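Local coordinates for DNA translocase coupling protein (PDB 6O1W) that probably couples ATP binding and hydrolysis to moving DNA as the FtsK-like translocase of a conjugative plasmid, at residues L173-V178 with F343-H348. Numbering follows the deposited sequence.
Sequences LEYEKV and FDDDKH
Y175 reaches across to D345 and donates a hydrogen bond from its phenol OH to the carboxylate, with OH 2.7 Å from OD1 of D345. That single hydrogen bond carries most of a small contact. Tyrosine suits the place because its ring can be buried while the hydroxyl still meets a polar partner at the far end, and aspartate, with its short side chain, accepts there close to its own backbone. The two side chains cross at about a right angle, the ring and carboxylate planes 64° apart. The hydroxyl comes to OD1 from above the carboxylate plane, 56° out of it, while the carboxylate itself lies at the edge of the tyrosine ring. F343 adds a lesser touch: CE1 at the edge of its ring is 4.1 Å from OH of Y175, giving the hydroxyl a nonpolar neighbour beside its polar one.

Behind D345, helix 345-348 is capped weakly by OD1 of D344, which accepts from N of D346; O of D344 holds more firmly, accepting from N of both K347 and H348. D344 N donates almost straight into the ring plane of H348, 2.9 Å from ND1, tying that side chain, at the helix end, back to the residue before its first turn. CB of H348 sits over one face of the F343 ring, 3.5 Å above its plane and offset toward the rim.

Y175 stacks on F349 and, like D345, touches R147. The contact thus joins the loop between strands 159-163 and 179-182 to short helix 345-348, which precedes the last helix, 351-356, in the FtsK/SpoIIIE-family P-loop ATPase part of the protein. Both flank helix 142-155, which begins within the Walker A P-loop at K142 and S143; F343 lies about 4 Å (side chains) from V144, an ATP contact in another structure, though no ATP is bound here.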
ATOM      1  N   LEU A 173       4.194  18.910 -15.981  1.00 40.30           N
ATOM      2  CA  LEU A 173       5.004  20.135 -15.870  1.00 41.08           C
ATOM      3  C   LEU A 173       4.957  20.790 -14.489  1.00 44.35           C
ATOM      4  O   LEU A 173       5.913  21.441 -14.104  1.00 45.46           O
ATOM      5  CB  LEU A 173       4.627  21.142 -16.975  1.00 41.83           C
ATOM      6  CG  LEU A 173       4.886  20.715 -18.426  1.00 47.80           C
ATOM      7  CD1 LEU A 173       4.237  21.677 -19.400  1.00 48.23           C
ATOM      8  CD2 LEU A 173       6.369  20.573 -18.723  1.00 52.81           C
ATOM      9  N   GLU A 174       3.876  20.590 -13.743  1.00 40.68           N
ATOM     10  CA  GLU A 174       3.733  21.135 -12.403  1.00 40.94           C
ATOM     11  C   GLU A 174       4.665  20.426 -11.421  1.00 43.15           C
ATOM     12  O   GLU A 174       5.206  21.095 -10.539  1.00 42.00           O
ATOM     13  CB  GLU A 174       2.267  21.141 -11.952  1.00 42.50           C
ATOM     14  CG  GLU A 174       1.376  22.077 -12.781  1.00 54.28           C
ATOM     15  CD  GLU A 174       1.756  23.550 -12.830  1.00 82.52           C
ATOM     16  OE1 GLU A 174       1.614  24.235 -11.792  1.00 97.08           O
ATOM     17  OE2 GLU A 174       2.184  24.022 -13.909  1.00 74.10           O
ATOM     18  N   TYR A 175       4.935  19.098 -11.637  1.00 37.84           N
ATOM     19  CA  TYR A 175       5.890  18.295 -10.845  1.00 35.27           C
ATOM     20  C   TYR A 175       7.296  18.740 -11.101  1.00 39.07           C
ATOM     21  O   TYR A 175       8.097  18.760 -10.175  1.00 38.70           O
ATOM     22  CB  TYR A 175       5.733  16.789 -11.089  1.00 34.67           C
ATOM     23  CG  TYR A 175       4.589  16.258 -10.272  1.00 36.19           C
ATOM     24  CD1 TYR A 175       4.751  15.974  -8.916  1.00 38.20           C
ATOM     25  CD2 TYR A 175       3.303  16.197 -10.801  1.00 36.87           C
ATOM     26  CE1 TYR A 175       3.669  15.611  -8.119  1.00 38.90           C
ATOM     27  CE2 TYR A 175       2.216  15.808 -10.018  1.00 37.63           C
ATOM     28  CZ  TYR A 175       2.407  15.514  -8.678  1.00 42.99           C
ATOM     29  OH  TYR A 175       1.353  15.114  -7.903  1.00 41.75           O
ATOM     30  N   GLU A 176       7.579  19.167 -12.335  1.00 36.72           N
ATOM     31  CA  GLU A 176       8.883  19.684 -12.749  1.00 38.05           C
ATOM     32  C   GLU A 176       9.250  20.990 -12.039  1.00 40.53           C
ATOM     33  O   GLU A 176      10.422  21.331 -11.988  1.00 39.74           O
ATOM     34  CB  GLU A 176       8.924  19.893 -14.271  1.00 40.08           C
ATOM     35  CG  GLU A 176       9.652  18.779 -14.997  1.00 56.65           C
ATOM     36  CD  GLU A 176      10.000  19.070 -16.442  1.00 88.32           C
ATOM     37  OE1 GLU A 176       9.470  20.057 -17.005  1.00 88.78           O
ATOM     38  OE2 GLU A 176      10.804  18.298 -17.016  1.00 85.17           O
ATOM     39  N   LYS A 177       8.266  21.715 -11.490  1.00 37.84           N
ATOM     40  CA  LYS A 177       8.557  22.959 -10.758  1.00 38.37           C
ATOM     41  C   LYS A 177       9.188  22.641  -9.395  1.00 43.45           C
ATOM     42  O   LYS A 177       9.897  23.490  -8.862  1.00 44.99           O
ATOM     43  CB  LYS A 177       7.275  23.783 -10.510  1.00 40.30           C
ATOM     44  CG  LYS A 177       6.415  24.054 -11.734  1.00 54.58           C
ATOM     45  CD  LYS A 177       6.677  25.406 -12.364  1.00 68.27           C
ATOM     46  CE  LYS A 177       5.710  25.704 -13.484  1.00 82.24           C
ATOM     47  NZ  LYS A 177       5.911  24.813 -14.665  1.00 96.88           N
ATOM     48  N   VAL A 178       8.906  21.433  -8.821  1.00 37.67           N
ATOM     49  CA  VAL A 178       9.351  21.067  -7.472  1.00 36.63           C
ATOM     50  C   VAL A 178      10.464  19.995  -7.420  1.00 39.87           C
ATOM     51  O   VAL A 178      10.980  19.699  -6.339  1.00 40.17           O
ATOM     52  CB  VAL A 178       8.144  20.671  -6.579  1.00 40.93           C
ATOM     53  CG1 VAL A 178       7.100  21.789  -6.523  1.00 39.69           C
ATOM     54  CG2 VAL A 178       7.513  19.347  -7.017  1.00 40.98           C
ATOM     55  N   PHE A 343      -5.867  11.700  -3.168  1.00 33.35           N
ATOM     56  CA  PHE A 343      -5.082  12.906  -3.421  1.00 32.35           C
ATOM     57  C   PHE A 343      -5.246  13.157  -4.894  1.00 37.10           C
ATOM     58  O   PHE A 343      -4.888  12.316  -5.711  1.00 35.92           O
ATOM     59  CB  PHE A 343      -3.604  12.662  -3.047  1.00 33.16           C
ATOM     60  CG  PHE A 343      -2.685  13.846  -3.265  1.00 32.91           C
ATOM     61  CD1 PHE A 343      -2.047  14.038  -4.487  1.00 33.80           C
ATOM     62  CD2 PHE A 343      -2.451  14.760  -2.247  1.00 32.19           C
ATOM     63  CE1 PHE A 343      -1.201  15.125  -4.686  1.00 33.85           C
ATOM     64  CE2 PHE A 343      -1.595  15.840  -2.448  1.00 33.73           C
ATOM     65  CZ  PHE A 343      -1.003  16.036  -3.673  1.00 31.64           C
ATOM     66  N   ASP A 344      -5.829  14.287  -5.231  1.00 35.76           N
ATOM     67  CA  ASP A 344      -6.146  14.665  -6.606  1.00 36.81           C
ATOM     68  C   ASP A 344      -5.219  15.797  -6.972  1.00 42.83           C
ATOM     69  O   ASP A 344      -5.311  16.868  -6.354  1.00 43.23           O
ATOM     70  CB  ASP A 344      -7.637  15.131  -6.650  1.00 39.63           C
ATOM     71  CG  ASP A 344      -8.221  15.415  -8.028  1.00 52.28           C
ATOM     72  OD1 ASP A 344      -7.613  16.188  -8.786  1.00 51.86           O
ATOM     73  OD2 ASP A 344      -9.293  14.867  -8.338  1.00 63.94           O
ATOM     74  N   ASP A 345      -4.315  15.581  -7.959  1.00 39.96           N
ATOM     75  CA  ASP A 345      -3.365  16.609  -8.423  1.00 40.31           C
ATOM     76  C   ASP A 345      -4.041  17.949  -8.751  1.00 45.35           C
ATOM     77  O   ASP A 345      -3.521  19.006  -8.372  1.00 45.81           O
ATOM     78  CB  ASP A 345      -2.592  16.123  -9.659  1.00 43.13           C
ATOM     79  CG  ASP A 345      -1.646  14.976  -9.394  1.00 60.61           C
ATOM     80  OD1 ASP A 345      -1.285  14.764  -8.219  1.00 63.34           O
ATOM     81  OD2 ASP A 345      -1.255  14.293 -10.366  1.00 69.14           O
ATOM     82  N   ASP A 346      -5.212  17.905  -9.417  1.00 42.22           N
ATOM     83  CA  ASP A 346      -5.944  19.109  -9.825  1.00 43.71           C
ATOM     84  C   ASP A 346      -6.378  19.994  -8.657  1.00 46.19           C
ATOM     85  O   ASP A 346      -6.491  21.200  -8.841  1.00 45.76           O
ATOM     86  CB  ASP A 346      -7.142  18.789 -10.740  1.00 47.07           C
ATOM     87  CG  ASP A 346      -6.790  18.532 -12.191  1.00 66.61           C
ATOM     88  OD1 ASP A 346      -5.813  19.142 -12.685  1.00 70.48           O
ATOM     89  OD2 ASP A 346      -7.504  17.737 -12.840  1.00 73.97           O
ATOM     90  N   LYS A 347      -6.558  19.434  -7.460  1.00 41.92           N
ATOM     91  CA  LYS A 347      -6.941  20.290  -6.342  1.00 41.61           C
ATOM     92  C   LYS A 347      -6.015  20.225  -5.123  1.00 45.10           C
ATOM     93  O   LYS A 347      -6.103  21.104  -4.263  1.00 46.19           O
ATOM     94  CB  LYS A 347      -8.408  20.065  -5.928  1.00 44.27           C
ATOM     95  CG  LYS A 347      -8.856  18.677  -5.624  1.00 50.00           C
ATOM     96  CD  LYS A 347     -10.343  18.596  -5.876  1.00 50.72           C
ATOM     97  CE  LYS A 347     -10.930  17.307  -5.373  1.00 56.68           C
ATOM     98  NZ  LYS A 347     -12.328  17.100  -5.856  1.00 58.85           N
ATOM     99  N   HIS A 348      -5.095  19.251  -5.060  1.00 38.75           N
ATOM    100  CA  HIS A 348      -4.260  19.110  -3.880  1.00 36.37           C
ATOM    101  C   HIS A 348      -2.794  19.438  -4.085  1.00 39.21           C
ATOM    102  O   HIS A 348      -2.124  19.772  -3.115  1.00 39.24           O
ATOM    103  CB  HIS A 348      -4.433  17.696  -3.288  1.00 36.37           C
ATOM    104  CG  HIS A 348      -5.836  17.397  -2.856  1.00 38.56           C
ATOM    105  ND1 HIS A 348      -6.484  16.248  -3.265  1.00 39.54           N
ATOM    106  CD2 HIS A 348      -6.691  18.142  -2.111  1.00 39.86           C
ATOM    107  CE1 HIS A 348      -7.696  16.306  -2.734  1.00 38.86           C
ATOM    108  NE2 HIS A 348      -7.870  17.438  -2.039  1.00 39.73           N
TER